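Local structure of D-alanyl-D-alanine carboxypeptidase (Streptococcus pneumoniae R6, 1XP4) at residues A[41-55]-A[93-106]. The protein probably removes the terminal D-alanine from peptidoglycan precursor peptides as a serine-type D-alanyl-D-alanine carboxypeptidase of the S11 family, active in cell wall synthesis. Residues are numbered along the deposited sequence; the frame is centred on the assembly and turned at random.
With SO4 (sulfate ion), chain E.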
loop_
_atom_site.group_PDB
_atom_site.type_symbol
_atom_site.label_atom_id
_atom_site.label_comp_id
_atom_site.label_asym_id
_atom_site.label_seq_id
_atom_site.Cartn_x
_atom_site.Cartn_y
_atom_site.Cartn_z
ATOM N N SER A 41 -13.573 5.982 1.611
ATOM C CA SER A 41 -13.347 4.684 0.964
ATOM C C SER A 41 -11.924 4.152 0.924
ATOM O O SER A 41 -11.711 3.017 0.502
ATOM C CB SER A 41 -13.898 4.693 -0.470
ATOM O OG SER A 41 -15.300 4.499 -0.494
ATOM N N ILE A 42 -10.946 4.956 1.325
ATOM C CA ILE A 42 -9.574 4.469 1.330
ATOM C C ILE A 42 -9.561 3.338 2.352
ATOM O O ILE A 42 -8.691 2.471 2.345
ATOM C CB ILE A 42 -8.579 5.590 1.721
ATOM C CG1 ILE A 42 -8.472 6.601 0.571
ATOM C CG2 ILE A 42 -7.208 5.012 2.014
ATOM C CD1 ILE A 42 -7.516 7.750 0.846
ATOM N N THR A 43 -10.575 3.342 3.204
ATOM C CA THR A 43 -10.744 2.338 4.246
ATOM C C THR A 43 -10.721 0.910 3.697
ATOM O O THR A 43 -10.177 -0.007 4.321
ATOM C CB THR A 43 -12.089 2.560 4.991
ATOM O OG1 THR A 43 -12.057 3.821 5.679
ATOM C CG2 THR A 43 -12.345 1.441 5.992
ATOM N N LYS A 44 -11.316 0.729 2.526
ATOM C CA LYS A 44 -11.391 -0.579 1.900
ATOM C C LYS A 44 -10.046 -1.282 1.674
ATOM O O LYS A 44 -10.014 -2.456 1.311
ATOM C CB LYS A 44 -12.160 -0.460 0.585
ATOM C CG LYS A 44 -13.590 0.034 0.766
ATOM C CD LYS A 44 -14.338 0.087 -0.557
ATOM C CE LYS A 44 -15.822 0.405 -0.369
ATOM N NZ LYS A 44 -16.066 1.805 0.077
ATOM N N LEU A 45 -8.938 -0.581 1.888
ATOM C CA LEU A 45 -7.640 -1.205 1.707
ATOM C C LEU A 45 -7.379 -2.113 2.893
ATOM O O LEU A 45 -6.907 -3.250 2.746
ATOM C CB LEU A 45 -6.538 -0.154 1.613
ATOM C CG LEU A 45 -6.573 0.765 0.390
ATOM C CD1 LEU A 45 -5.369 1.695 0.435
ATOM C CD2 LEU A 45 -6.570 -0.066 -0.894
ATOM N N ILE A 46 -7.680 -1.612 4.083
ATOM C CA ILE A 46 -7.474 -2.419 5.268
ATOM C C ILE A 46 -8.384 -3.633 5.108
ATOM O O ILE A 46 -7.976 -4.765 5.356
ATOM C CB ILE A 46 -7.849 -1.648 6.542
ATOM C CG1 ILE A 46 -7.222 -0.248 6.513
ATOM C CG2 ILE A 46 -7.341 -2.406 7.761
ATOM C CD1 ILE A 46 -7.741 0.682 7.591
ATOM N N THR A 47 -9.612 -3.386 4.658
ATOM C CA THR A 47 -10.600 -4.446 4.443
ATOM C C THR A 47 -10.070 -5.530 3.518
ATOM O O THR A 47 -10.075 -6.719 3.849
ATOM C CB THR A 47 -11.893 -3.885 3.816
ATOM O OG1 THR A 47 -12.522 -2.980 4.737
ATOM C CG2 THR A 47 -12.851 -5.013 3.475
ATOM N N VAL A 48 -9.614 -5.097 2.354
ATOM C CA VAL A 48 -9.081 -5.984 1.336
ATOM C C VAL A 48 -7.863 -6.789 1.804
ATOM O O VAL A 48 -7.603 -7.883 1.288
ATOM C CB VAL A 48 -8.753 -5.156 0.063
ATOM C CG1 VAL A 48 -7.690 -5.835 -0.765
ATOM C CG2 VAL A 48 -10.023 -4.971 -0.765
ATOM N N TYR A 49 -7.121 -6.263 2.781
ATOM C CA TYR A 49 -5.950 -6.972 3.296
ATOM C C TYR A 49 -6.388 -8.202 4.069
ATOM O O TYR A 49 -5.744 -9.241 4.006
ATOM C CB TYR A 49 -5.126 -6.098 4.236
ATOM C CG TYR A 49 -3.798 -6.717 4.611
ATOM C CD1 TYR A 49 -2.672 -6.537 3.803
ATOM C CD2 TYR A 49 -3.663 -7.492 5.765
ATOM C CE1 TYR A 49 -1.438 -7.105 4.136
ATOM C CE2 TYR A 49 -2.430 -8.070 6.108
ATOM C CZ TYR A 49 -1.322 -7.869 5.289
ATOM O OH TYR A 49 -0.095 -8.403 5.622
ATOM N N LEU A 50 -7.477 -8.088 4.815
ATOM C CA LEU A 50 -7.941 -9.235 5.574
ATOM C C LEU A 50 -8.512 -10.300 4.636
ATOM O O LEU A 50 -8.474 -11.498 4.934
ATOM C CB LEU A 50 -8.976 -8.790 6.611
ATOM C CG LEU A 50 -8.444 -7.798 7.661
ATOM C CD1 LEU A 50 -9.556 -7.406 8.616
ATOM C CD2 LEU A 50 -7.287 -8.425 8.432
ATOM N N VAL A 51 -9.018 -9.854 3.489
ATOM C CA VAL A 51 -9.592 -10.748 2.490
ATOM C C VAL A 51 -8.516 -11.597 1.824
ATOM O O VAL A 51 -8.702 -12.800 1.616
ATOM C CB VAL A 51 -10.330 -9.963 1.395
ATOM C CG1 VAL A 51 -10.927 -10.925 0.394
ATOM C CG2 VAL A 51 -11.417 -9.098 2.011
ATOM N N TYR A 52 -7.396 -10.970 1.474
ATOM C CA TYR A 52 -6.295 -11.706 0.860
ATOM C C TYR A 52 -5.695 -12.638 1.907
ATOM O O TYR A 52 -5.242 -13.740 1.590
ATOM C CB TYR A 52 -5.221 -10.746 0.330
ATOM C CG TYR A 52 -5.521 -10.192 -1.048
ATOM C CD1 TYR A 52 -5.422 -10.998 -2.180
ATOM C CD2 TYR A 52 -5.933 -8.873 -1.220
ATOM C CE1 TYR A 52 -5.727 -10.500 -3.455
ATOM C CE2 TYR A 52 -6.242 -8.370 -2.484
ATOM C CZ TYR A 52 -6.136 -9.189 -3.594
ATOM O OH TYR A 52 -6.443 -8.701 -4.840
ATOM N N GLU A 53 -5.709 -12.196 3.160
ATOM C CA GLU A 53 -5.176 -13.005 4.245
ATOM C C GLU A 53 -6.042 -14.244 4.462
ATOM O O GLU A 53 -5.563 -15.267 4.941
ATOM C CB GLU A 53 -5.107 -12.192 5.532
ATOM C CG GLU A 53 -4.354 -12.898 6.635
ATOM C CD GLU A 53 -4.074 -11.993 7.818
ATOM O OE1 GLU A 53 -5.037 -11.625 8.524
ATOM O OE2 GLU A 53 -2.891 -11.644 8.032
ATOM N N ALA A 54 -7.324 -14.146 4.117
ATOM C CA ALA A 54 -8.233 -15.278 4.258
ATOM C C ALA A 54 -8.087 -16.168 3.025
ATOM O O ALA A 54 -8.278 -17.381 3.093
ATOM C CB ALA A 54 -9.662 -14.793 4.400
ATOM N N LEU A 55 -7.760 -15.560 1.887
ATOM C CA LEU A 55 -7.549 -16.342 0.677
ATOM C C LEU A 55 -6.279 -17.154 0.896
ATOM O O LEU A 55 -6.235 -18.350 0.613
ATOM C CB LEU A 55 -7.364 -15.434 -0.534
ATOM C CG LEU A 55 -8.622 -14.792 -1.105
ATOM C CD1 LEU A 55 -8.230 -13.760 -2.139
ATOM C CD2 LEU A 55 -9.514 -15.867 -1.705
ATOM N N VAL A 93 -16.245 -14.196 -4.405
ATOM C CA VAL A 93 -15.300 -13.412 -3.624
ATOM C C VAL A 93 -14.560 -12.499 -4.602
ATOM O O VAL A 93 -14.449 -11.294 -4.386
ATOM C CB VAL A 93 -14.264 -14.324 -2.911
ATOM C CG1 VAL A 93 -13.043 -13.513 -2.493
ATOM C CG2 VAL A 93 -14.890 -14.974 -1.689
ATOM N N GLU A 94 -14.058 -13.092 -5.679
ATOM C CA GLU A 94 -13.337 -12.348 -6.698
ATOM C C GLU A 94 -14.234 -11.258 -7.270
ATOM O O GLU A 94 -13.783 -10.149 -7.552
ATOM C CB GLU A 94 -12.878 -13.293 -7.818
ATOM C CG GLU A 94 -12.121 -12.613 -8.960
ATOM C CD GLU A 94 -11.573 -13.600 -9.990
ATOM O OE1 GLU A 94 -12.368 -14.367 -10.572
ATOM O OE2 GLU A 94 -10.344 -13.609 -10.224
ATOM N N GLU A 95 -15.511 -11.564 -7.437
ATOM C CA GLU A 95 -16.425 -10.580 -7.986
ATOM C C GLU A 95 -16.574 -9.383 -7.055
ATOM O O GLU A 95 -16.508 -8.231 -7.495
ATOM C CB GLU A 95 -17.782 -11.228 -8.272
ATOM C CG GLU A 95 -17.685 -12.347 -9.294
ATOM C CD GLU A 95 -19.034 -12.830 -9.779
ATOM O OE1 GLU A 95 -19.817 -13.358 -8.953
ATOM O OE2 GLU A 95 -19.307 -12.681 -10.994
ATOM N N LEU A 96 -16.762 -9.652 -5.768
ATOM C CA LEU A 96 -16.902 -8.579 -4.791
ATOM C C LEU A 96 -15.590 -7.814 -4.651
ATOM O O LEU A 96 -15.577 -6.587 -4.543
ATOM C CB LEU A 96 -17.323 -9.151 -3.442
ATOM C CG LEU A 96 -18.686 -9.838 -3.455
ATOM C CD1 LEU A 96 -18.954 -10.449 -2.091
ATOM C CD2 LEU A 96 -19.767 -8.827 -3.828
ATOM N N LEU A 97 -14.486 -8.546 -4.659
ATOM C CA LEU A 97 -13.174 -7.934 -4.552
ATOM C C LEU A 97 -12.988 -6.936 -5.691
ATOM O O LEU A 97 -12.522 -5.814 -5.489
ATOM C CB LEU A 97 -12.095 -9.006 -4.641
ATOM C CG LEU A 97 -11.090 -9.060 -3.498
ATOM C CD1 LEU A 97 -10.080 -10.158 -3.800
ATOM C CD2 LEU A 97 -10.405 -7.713 -3.337
ATOM N N GLU A 98 -13.352 -7.357 -6.891
ATOM C CA GLU A 98 -13.226 -6.505 -8.056
ATOM C C GLU A 98 -14.171 -5.314 -7.884
ATOM O O GLU A 98 -13.780 -4.170 -8.110
ATOM C CB GLU A 98 -13.575 -7.300 -9.320
ATOM C CG GLU A 98 -12.924 -6.789 -10.598
ATOM C CD GLU A 98 -12.113 -7.863 -11.310
ATOM O OE1 GLU A 98 -11.285 -8.525 -10.650
ATOM O OE2 GLU A 98 -12.293 -8.042 -12.532
ATOM N N ALA A 99 -15.407 -5.586 -7.469
ATOM C CA ALA A 99 -16.396 -4.529 -7.262
ATOM C C ALA A 99 -15.942 -3.541 -6.179
ATOM O O ALA A 99 -16.155 -2.331 -6.299
ATOM C CB ALA A 99 -17.736 -5.136 -6.890
ATOM N N THR A 100 -15.307 -4.059 -5.130
ATOM C CA THR A 100 -14.824 -3.225 -4.035
ATOM C C THR A 100 -13.696 -2.278 -4.449
ATOM O O THR A 100 -13.795 -1.064 -4.269
ATOM C CB THR A 100 -14.314 -4.091 -2.847
ATOM O OG1 THR A 100 -15.416 -4.765 -2.233
ATOM C CG2 THR A 100 -13.639 -3.232 -1.800
ATOM N N LEU A 101 -12.628 -2.832 -5.005
ATOM C CA LEU A 101 -11.479 -2.027 -5.390
ATOM C C LEU A 101 -11.653 -1.152 -6.621
ATOM O O LEU A 101 -11.110 -0.052 -6.683
ATOM C CB LEU A 101 -10.267 -2.936 -5.577
ATOM C CG LEU A 101 -9.762 -3.613 -4.302
ATOM C CD1 LEU A 101 -8.730 -4.670 -4.639
ATOM C CD2 LEU A 101 -9.174 -2.563 -3.383
ATOM N N VAL A 102 -12.413 -1.629 -7.598
ATOM C CA VAL A 102 -12.614 -0.873 -8.826
ATOM C C VAL A 102 -13.737 0.162 -8.778
ATOM O O VAL A 102 -13.579 1.280 -9.275
ATOM C CB VAL A 102 -12.881 -1.826 -10.004
ATOM C CG1 VAL A 102 -13.110 -1.026 -11.277
ATOM C CG2 VAL A 102 -11.709 -2.785 -10.167
ATOM N N SER A 103 -14.865 -0.205 -8.177
ATOM C CA SER A 103 -16.007 0.696 -8.105
ATOM C C SER A 103 -16.325 1.209 -6.700
ATOM O O SER A 103 -17.255 1.997 -6.510
ATOM C CB SER A 103 -17.228 -0.012 -8.675
ATOM O OG SER A 103 -16.905 -0.585 -9.926
ATOM N N SER A 104 -15.560 0.757 -5.717
ATOM C CA SER A 104 -15.771 1.180 -4.344
ATOM C C SER A 104 -17.171 0.802 -3.849
ATOM O O SER A 104 -17.742 1.477 -2.987
ATOM C CB SER A 104 -15.559 2.695 -4.227
ATOM O OG SER A 104 -15.461 3.101 -2.866
ATOM N N ALA A 105 -17.721 -0.280 -4.391
ATOM C CA ALA A 105 -19.043 -0.755 -3.977
ATOM C C ALA A 105 -19.017 -1.125 -2.491
ATOM O O ALA A 105 -18.283 -2.032 -2.083
ATOM C CB ALA A 105 -19.439 -1.968 -4.802
ATOM N N ASN A 106 -19.822 -0.436 -1.686
ATOM C CA ASN A 106 -19.853 -0.703 -0.247
ATOM C C ASN A 106 -20.477 -2.051 0.121
ATOM O O ASN A 106 -20.031 -2.707 1.065
ATOM C CB ASN A 106 -20.577 0.429 0.489
ATOM C CG ASN A 106 -19.858 1.763 0.356
ATOM O OD1 ASN A 106 -18.692 1.889 0.734
ATOM N ND2 ASN A 106 -20.550 2.765 -0.184
HETATM S S SO4 E . -15.233 7.075 -4.157
HETATM O O1 SO4 E . -16.184 6.971 -5.284
HETATM O O2 SO4 E . -14.231 6.000 -4.257
HETATM O O3 SO4 E . -14.545 8.382 -4.189
HETATM O O4 SO4 E . -15.981 6.924 -2.893
#
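Lys44 reaches past the end of helix 93-103 to Asn106, the first residue of helix 106-117, and its NZ donates to OD1 of Asn106 at 2.7 Å, approaching 33° out of the carbonyl plane. The chain runs extended over CG2 of Thr100, which meets its CD at 3.6 Å, and then bends at the last torsion (chi4 70°), turning NZ toward the two serines. There NZ gives a hydrogen bond to Ser41 OG (2.9 Å) and a weak one to Ser104 OG, while Thr145 O takes a further bond from it. Ser41 OG and Ser104 OG lie 2.8 Å apart.

Away from this polar end the helices run nearly antiparallel, at 159° with axes 10.6 Å apart, and pack through aliphatic groups. Leu97 is a knob among Val48, Val51, Tyr52 and Leu55, its CD2 against Val48 CG2 at 3.8 Å and its CD1 oblique to the tyrosine ring. The same Val48 methyl meets Leu101 CD2 tip to tip at 3.7 Å. Packing is looser farther along, where Leu55 CD2 comes no nearer to Val93 CG1 than 4.3 Å, and Leu55 is partly exposed.

At the other extreme, Ser41 is also partly open and faces a sulfate, probably from the crystallisation liquor, which Thr225 and Thr227 bind. Ser41 and Lys44 fit the SxxK motif of penicillin-binding proteins, with Ser104 and Asn106 as the SxN element and Lys224 beside them. The shared polar network is consistent with Ser41 as the predicted acylated nucleophile and Lys44 as its proton acceptor.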